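Local coordinates for Udp-n-acetylglucosamine pyrophosphorylase (Trypanosoma brucei, PDB 4BQH), which probably catalyses the transfer of a uridylyl group from UTP to N-acetylglucosamine 1-phosphate, yielding UDP-N-acetylglucosamine and diphosphate, at residues Asn360-Arg373 with Phe402-Asp414. Sequence-based numbering, arbitrary orientation. Where two conformers were deposited one is given.
Sequences NLCSLHFMSLAAER and FLFDLFRFVDECD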
loop_
_atom_site.group_PDB
_atom_site.type_symbol
_atom_site.label_atom_id
_atom_site.label_comp_id
_atom_site.label_asym_id
_atom_site.label_seq_id
_atom_site.Cartn_x
_atom_site.Cartn_y
_atom_site.Cartn_z
ATOM N N ASN A 360 -4.464 -3.441 2.634
ATOM C CA ASN A 360 -4.890 -4.844 2.630
ATOM C C ASN A 360 -3.913 -5.735 3.366
ATOM O O ASN A 360 -2.715 -5.445 3.439
ATOM C CB ASN A 360 -5.007 -5.437 1.212
ATOM C CG ASN A 360 -5.858 -4.615 0.257
ATOM O OD1 ASN A 360 -6.855 -3.969 0.621
ATOM N ND2 ASN A 360 -5.508 -4.708 -0.994
ATOM N N LEU A 361 -4.432 -6.832 3.903
ATOM C CA LEU A 361 -3.565 -7.853 4.474
ATOM C C LEU A 361 -3.970 -9.171 3.840
ATOM O O LEU A 361 -5.122 -9.580 3.944
ATOM C CB LEU A 361 -3.738 -7.879 5.997
ATOM C CG LEU A 361 -2.820 -8.840 6.741
ATOM C CD1 LEU A 361 -1.381 -8.361 6.708
ATOM C CD2 LEU A 361 -3.250 -8.913 8.182
ATOM N N CYS A 362 -3.039 -9.835 3.159
ATOM C CA CYS A 362 -3.377 -11.048 2.441
ATOM C C CYS A 362 -2.507 -12.199 2.909
ATOM O O CYS A 362 -1.321 -12.002 3.165
ATOM C CB CYS A 362 -3.134 -10.857 0.951
ATOM S SG CYS A 362 -4.165 -9.555 0.240
ATOM N N SER A 363 -3.085 -13.402 2.983
ATOM C CA SER A 363 -2.267 -14.586 3.240
ATOM C C SER A 363 -1.314 -14.828 2.063
ATOM O O SER A 363 -1.585 -14.454 0.911
ATOM C CB SER A 363 -3.141 -15.835 3.439
ATOM O OG SER A 363 -3.778 -16.204 2.224
ATOM N N LEU A 364 -0.215 -15.501 2.335
ATOM C CA LEU A 364 0.675 -15.870 1.244
ATOM C C LEU A 364 -0.011 -16.859 0.293
ATOM O O LEU A 364 0.184 -16.791 -0.918
ATOM C CB LEU A 364 2.006 -16.432 1.771
ATOM C CG LEU A 364 3.114 -16.355 0.704
ATOM C CD1 LEU A 364 3.553 -14.920 0.431
ATOM C CD2 LEU A 364 4.330 -17.166 1.129
ATOM N N HIS A 365 -0.846 -17.742 0.830
ATOM C CA HIS A 365 -1.671 -18.615 -0.012
ATOM C C HIS A 365 -2.525 -17.817 -0.968
ATOM O O HIS A 365 -2.581 -18.148 -2.167
ATOM C CB HIS A 365 -2.583 -19.512 0.832
ATOM C CG HIS A 365 -3.264 -20.617 0.038
ATOM N ND1 HIS A 365 -4.068 -21.527 0.613
ATOM C CD2 HIS A 365 -3.192 -20.961 -1.311
ATOM C CE1 HIS A 365 -4.527 -22.386 -0.325
ATOM N NE2 HIS A 365 -4.004 -22.037 -1.497
ATOM N N PHE A 366 -3.198 -16.771 -0.462
ATOM C CA PHE A 366 -3.983 -15.915 -1.371
ATOM C C PHE A 366 -3.100 -15.259 -2.433
ATOM O O PHE A 366 -3.489 -15.201 -3.605
ATOM C CB PHE A 366 -4.811 -14.842 -0.633
ATOM C CG PHE A 366 -5.570 -13.942 -1.573
ATOM C CD1 PHE A 366 -6.729 -14.393 -2.187
ATOM C CD2 PHE A 366 -5.078 -12.680 -1.921
ATOM C CE1 PHE A 366 -7.399 -13.587 -3.109
ATOM C CE2 PHE A 366 -5.782 -11.868 -2.816
ATOM C CZ PHE A 366 -6.942 -12.326 -3.398
ATOM N N MET A 367 -1.943 -14.728 -2.027
ATOM C CA MET A 367 -1.075 -14.081 -3.022
ATOM C C MET A 367 -0.721 -15.055 -4.146
ATOM O O MET A 367 -0.686 -14.680 -5.324
ATOM C CB MET A 367 0.173 -13.506 -2.366
ATOM C CG MET A 367 -0.127 -12.436 -1.312
ATOM S SD MET A 367 -1.138 -11.058 -1.875
ATOM C CE MET A 367 0.014 -10.229 -2.987
ATOM N N SER A 368 -0.417 -16.294 -3.768
ATOM C CA SER A 368 -0.121 -17.364 -4.729
ATOM C C SER A 368 -1.302 -17.699 -5.638
ATOM O O SER A 368 -1.166 -17.796 -6.856
ATOM C CB SER A 368 0.291 -18.632 -3.974
ATOM O OG SER A 368 1.475 -18.409 -3.233
ATOM N N LEU A 369 -2.465 -17.911 -5.045
ATOM C CA LEU A 369 -3.606 -18.375 -5.818
ATOM C C LEU A 369 -4.086 -17.250 -6.723
ATOM O O LEU A 369 -4.493 -17.506 -7.859
ATOM C CB LEU A 369 -4.751 -18.812 -4.878
ATOM C CG LEU A 369 -6.015 -19.400 -5.542
ATOM C CD1 LEU A 369 -6.637 -20.459 -4.638
ATOM C CD2 LEU A 369 -7.066 -18.329 -5.754
ATOM N N ALA A 370 -4.096 -16.027 -6.195
ATOM C CA ALA A 370 -4.575 -14.873 -6.954
ATOM C C ALA A 370 -3.685 -14.688 -8.155
ATOM O O ALA A 370 -4.181 -14.408 -9.259
ATOM C CB ALA A 370 -4.580 -13.600 -6.103
ATOM N N ALA A 371 -2.377 -14.839 -7.959
ATOM C CA ALA A 371 -1.454 -14.707 -9.107
ATOM C C ALA A 371 -1.742 -15.746 -10.189
ATOM O O ALA A 371 -1.825 -15.392 -11.374
ATOM C CB ALA A 371 -0.002 -14.755 -8.666
ATOM N N GLU A 372 -1.958 -16.996 -9.774
ATOM C CA GLU A 372 -2.309 -18.070 -10.719
ATOM C C GLU A 372 -3.591 -17.722 -11.470
ATOM O O GLU A 372 -3.629 -17.793 -12.705
ATOM C CB GLU A 372 -2.435 -19.416 -9.996
ATOM C CG GLU A 372 -2.151 -20.619 -10.897
ATOM C CD GLU A 372 -1.585 -21.818 -10.128
ATOM O OE1 GLU A 372 -2.359 -22.433 -9.383
ATOM O OE2 GLU A 372 -0.370 -22.147 -10.280
ATOM N N ARG A 373 -4.634 -17.318 -10.743
ATOM C CA ARG A 373 -5.895 -16.939 -11.403
ATOM C C ARG A 373 -5.721 -15.748 -12.320
ATOM O O ARG A 373 -6.350 -15.667 -13.375
ATOM C CB ARG A 373 -6.984 -16.600 -10.398
ATOM C CG ARG A 373 -7.464 -17.780 -9.562
ATOM C CD ARG A 373 -8.246 -18.859 -10.349
ATOM N NE ARG A 373 -8.519 -19.889 -9.369
ATOM C CZ ARG A 373 -7.678 -20.861 -9.022
ATOM N NH1 ARG A 373 -6.529 -21.057 -9.673
ATOM N NH2 ARG A 373 -8.023 -21.678 -8.041
ATOM N N PHE A 402 -6.680 -3.876 -10.055
ATOM C CA PHE A 402 -6.418 -3.567 -8.637
ATOM C C PHE A 402 -6.490 -4.823 -7.797
ATOM O O PHE A 402 -7.086 -5.824 -8.225
ATOM C CB PHE A 402 -7.449 -2.542 -8.146
ATOM C CG PHE A 402 -7.475 -1.336 -9.000
ATOM C CD1 PHE A 402 -6.440 -0.402 -8.913
ATOM C CD2 PHE A 402 -8.436 -1.196 -9.990
ATOM C CE1 PHE A 402 -6.407 0.683 -9.771
ATOM C CE2 PHE A 402 -8.419 -0.086 -10.844
ATOM C CZ PHE A 402 -7.399 0.849 -10.731
ATOM N N LEU A 403 -5.869 -4.789 -6.620
ATOM C CA LEU A 403 -5.919 -5.910 -5.718
ATOM C C LEU A 403 -7.365 -6.385 -5.566
ATOM O O LEU A 403 -7.628 -7.585 -5.669
ATOM C CB LEU A 403 -5.301 -5.538 -4.363
ATOM C CG LEU A 403 -3.775 -5.501 -4.501
ATOM C CD1 LEU A 403 -3.155 -4.410 -3.664
ATOM C CD2 LEU A 403 -3.256 -6.850 -4.097
ATOM N N PHE A 404 -8.299 -5.448 -5.406
ATOM C CA PHE A 404 -9.706 -5.828 -5.164
ATOM C C PHE A 404 -10.356 -6.603 -6.302
ATOM O O PHE A 404 -11.354 -7.269 -6.091
ATOM C CB PHE A 404 -10.609 -4.650 -4.718
ATOM C CG PHE A 404 -10.809 -3.566 -5.764
ATOM C CD1 PHE A 404 -11.607 -3.789 -6.900
ATOM C CD2 PHE A 404 -10.221 -2.304 -5.593
ATOM C CE1 PHE A 404 -11.782 -2.802 -7.862
ATOM C CE2 PHE A 404 -10.424 -1.298 -6.555
ATOM C CZ PHE A 404 -11.207 -1.547 -7.677
ATOM N N ASP A 405 -9.797 -6.528 -7.505
ATOM C CA ASP A 405 -10.373 -7.294 -8.619
ATOM C C ASP A 405 -10.189 -8.792 -8.391
ATOM O O ASP A 405 -10.899 -9.609 -8.990
ATOM C CB ASP A 405 -9.695 -6.888 -9.938
ATOM C CG ASP A 405 -10.149 -5.520 -10.434
ATOM O OD1 ASP A 405 -11.384 -5.258 -10.502
ATOM O OD2 ASP A 405 -9.276 -4.718 -10.816
ATOM N N LEU A 406 -9.213 -9.152 -7.553
ATOM C CA LEU A 406 -8.945 -10.566 -7.298
ATOM C C LEU A 406 -9.632 -11.106 -6.040
ATOM O O LEU A 406 -9.531 -12.312 -5.753
ATOM C CB LEU A 406 -7.432 -10.822 -7.220
ATOM C CG LEU A 406 -6.659 -10.769 -8.561
ATOM C CD1 LEU A 406 -7.115 -11.805 -9.574
ATOM C CD2 LEU A 406 -6.773 -9.383 -9.150
ATOM N N PHE A 407 -10.305 -10.251 -5.276
ATOM C CA PHE A 407 -10.871 -10.749 -4.018
ATOM C C PHE A 407 -12.001 -11.756 -4.243
ATOM O O PHE A 407 -12.328 -12.525 -3.345
ATOM C CB PHE A 407 -11.371 -9.616 -3.111
ATOM C CG PHE A 407 -10.281 -8.681 -2.651
ATOM C CD1 PHE A 407 -8.961 -9.090 -2.615
ATOM C CD2 PHE A 407 -10.613 -7.403 -2.190
ATOM C CE1 PHE A 407 -7.957 -8.214 -2.172
ATOM C CE2 PHE A 407 -9.629 -6.523 -1.759
ATOM C CZ PHE A 407 -8.307 -6.935 -1.759
ATOM N N ARG A 408 -12.600 -11.736 -5.436
ATOM C CA ARG A 408 -13.632 -12.725 -5.790
ATOM C C ARG A 408 -13.130 -14.179 -5.680
ATOM O O ARG A 408 -13.941 -15.100 -5.589
ATOM C CB ARG A 408 -14.126 -12.459 -7.214
ATOM C CG ARG A 408 -13.071 -12.692 -8.263
ATOM C CD ARG A 408 -13.722 -12.958 -9.605
ATOM N NE ARG A 408 -13.752 -11.768 -10.422
ATOM C CZ ARG A 408 -14.261 -11.736 -11.654
ATOM N NH1 ARG A 408 -14.775 -12.837 -12.206
ATOM N NH2 ARG A 408 -14.258 -10.605 -12.329
ATOM N N PHE A 409 -11.804 -14.366 -5.686
ATOM C CA PHE A 409 -11.200 -15.700 -5.612
ATOM C C PHE A 409 -10.858 -16.156 -4.205
ATOM O O PHE A 409 -10.366 -17.286 -4.028
ATOM C CB PHE A 409 -9.944 -15.776 -6.497
ATOM C CG PHE A 409 -10.220 -15.456 -7.932
ATOM C CD1 PHE A 409 -10.995 -16.321 -8.711
ATOM C CD2 PHE A 409 -9.723 -14.293 -8.503
ATOM C CE1 PHE A 409 -11.264 -16.020 -10.046
ATOM C CE2 PHE A 409 -9.994 -13.962 -9.828
ATOM C CZ PHE A 409 -10.759 -14.848 -10.609
ATOM N N VAL A 410 -11.118 -15.305 -3.209
ATOM C CA VAL A 410 -10.581 -15.530 -1.857
ATOM C C VAL A 410 -10.959 -16.880 -1.243
ATOM O O VAL A 410 -10.129 -17.515 -0.598
ATOM C CB VAL A 410 -10.966 -14.388 -0.903
ATOM C CG1 VAL A 410 -12.489 -14.349 -0.684
ATOM C CG2 VAL A 410 -10.190 -14.492 0.413
ATOM N N ASP A 411 -12.185 -17.340 -1.458
ATOM C CA ASP A 411 -12.572 -18.574 -0.769
ATOM C C ASP A 411 -12.057 -19.839 -1.437
ATOM O O ASP A 411 -12.149 -20.937 -0.865
ATOM C CB ASP A 411 -14.085 -18.601 -0.543
ATOM C CG ASP A 411 -14.508 -17.572 0.496
ATOM O OD1 ASP A 411 -13.852 -17.494 1.552
ATOM O OD2 ASP A 411 -15.481 -16.842 0.262
ATOM N N GLU A 412 -11.493 -19.689 -2.632
ATOM C CA GLU A 412 -10.855 -20.824 -3.312
ATOM C C GLU A 412 -9.588 -21.288 -2.595
ATOM O O GLU A 412 -9.057 -22.356 -2.896
ATOM C CB GLU A 412 -10.557 -20.458 -4.764
ATOM C CG GLU A 412 -11.840 -20.143 -5.511
ATOM C CD GLU A 412 -11.611 -19.806 -6.954
ATOM O OE1 GLU A 412 -10.472 -19.941 -7.424
ATOM O OE2 GLU A 412 -12.584 -19.410 -7.624
ATOM N N CYS A 413 -9.129 -20.499 -1.619
ATOM C CA CYS A 413 -7.956 -20.857 -0.839
ATOM C C CYS A 413 -8.242 -21.947 0.193
ATOM O O CYS A 413 -7.307 -22.535 0.732
ATOM C CB CYS A 413 -7.409 -19.627 -0.096
ATOM S SG CYS A 413 -6.801 -18.328 -1.202
ATOM N N ASP A 414 -9.511 -22.153 0.530
ATOM C CA ASP A 414 -9.864 -23.161 1.543
ATOM C C ASP A 414 -10.611 -24.337 0.911
ATOM O O ASP A 414 -11.440 -24.146 0.033
ATOM C CB ASP A 414 -10.696 -22.551 2.680
ATOM C CG ASP A 414 -9.921 -21.518 3.495
ATOM O OD1 ASP A 414 -8.744 -21.761 3.818
ATOM O OD2 ASP A 414 -10.514 -20.456 3.800
#
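E412 OE1 takes two donors from one guanidinium: R373 NE at 2.8 Å, with an N-H...O angle of 152°, and, more bent, R373 NH2 at 3.1 Å. Both nitrogens approach side-on and nearly along the C-O axis, with the oxygen close to the guanidinium plane; the carboxylate is turned 33° from that plane. CB and CG of R373 lie over the F409 face, and the bend at chi2 (-68°) turns CD and the charged end towards E412. R373 CB sits 4.0 Å from the F409 ring centroid, a CH-pi contact over the face, while R408 CG covers the opposite face.

Deeper in, F366 has its CG anti to the backbone N, and the ring reaches into the bend formed by 406-410. Its CZ lies 3.5 Å from L406 O, which meets the ring edge, and 3.9 Å from CD1 at the edge of F407; A370 CB covers one face. L369 CD1 rests against the E412 carbonyl and C413 SG, and CD2 against F409 CB. C413 SG meets the edge of the F366 ring but lies over the H365 face, 4.4 Å from the imidazole centroid.

Helix 364-373, N-capped by S363 OG, follows directly on a strand within the mixed sheet of this GT-A-type fold; the contact packs it against the turns between strands 394-400 and 423-427. A371 of this helix touches the bound inhibitor. Apolar and aromatic packing, with one cysteine sulfur among the rings, thus does most of the joining, bordered by an ion pair whose two N-H donors on one oxygen probably favour a charged glutamate.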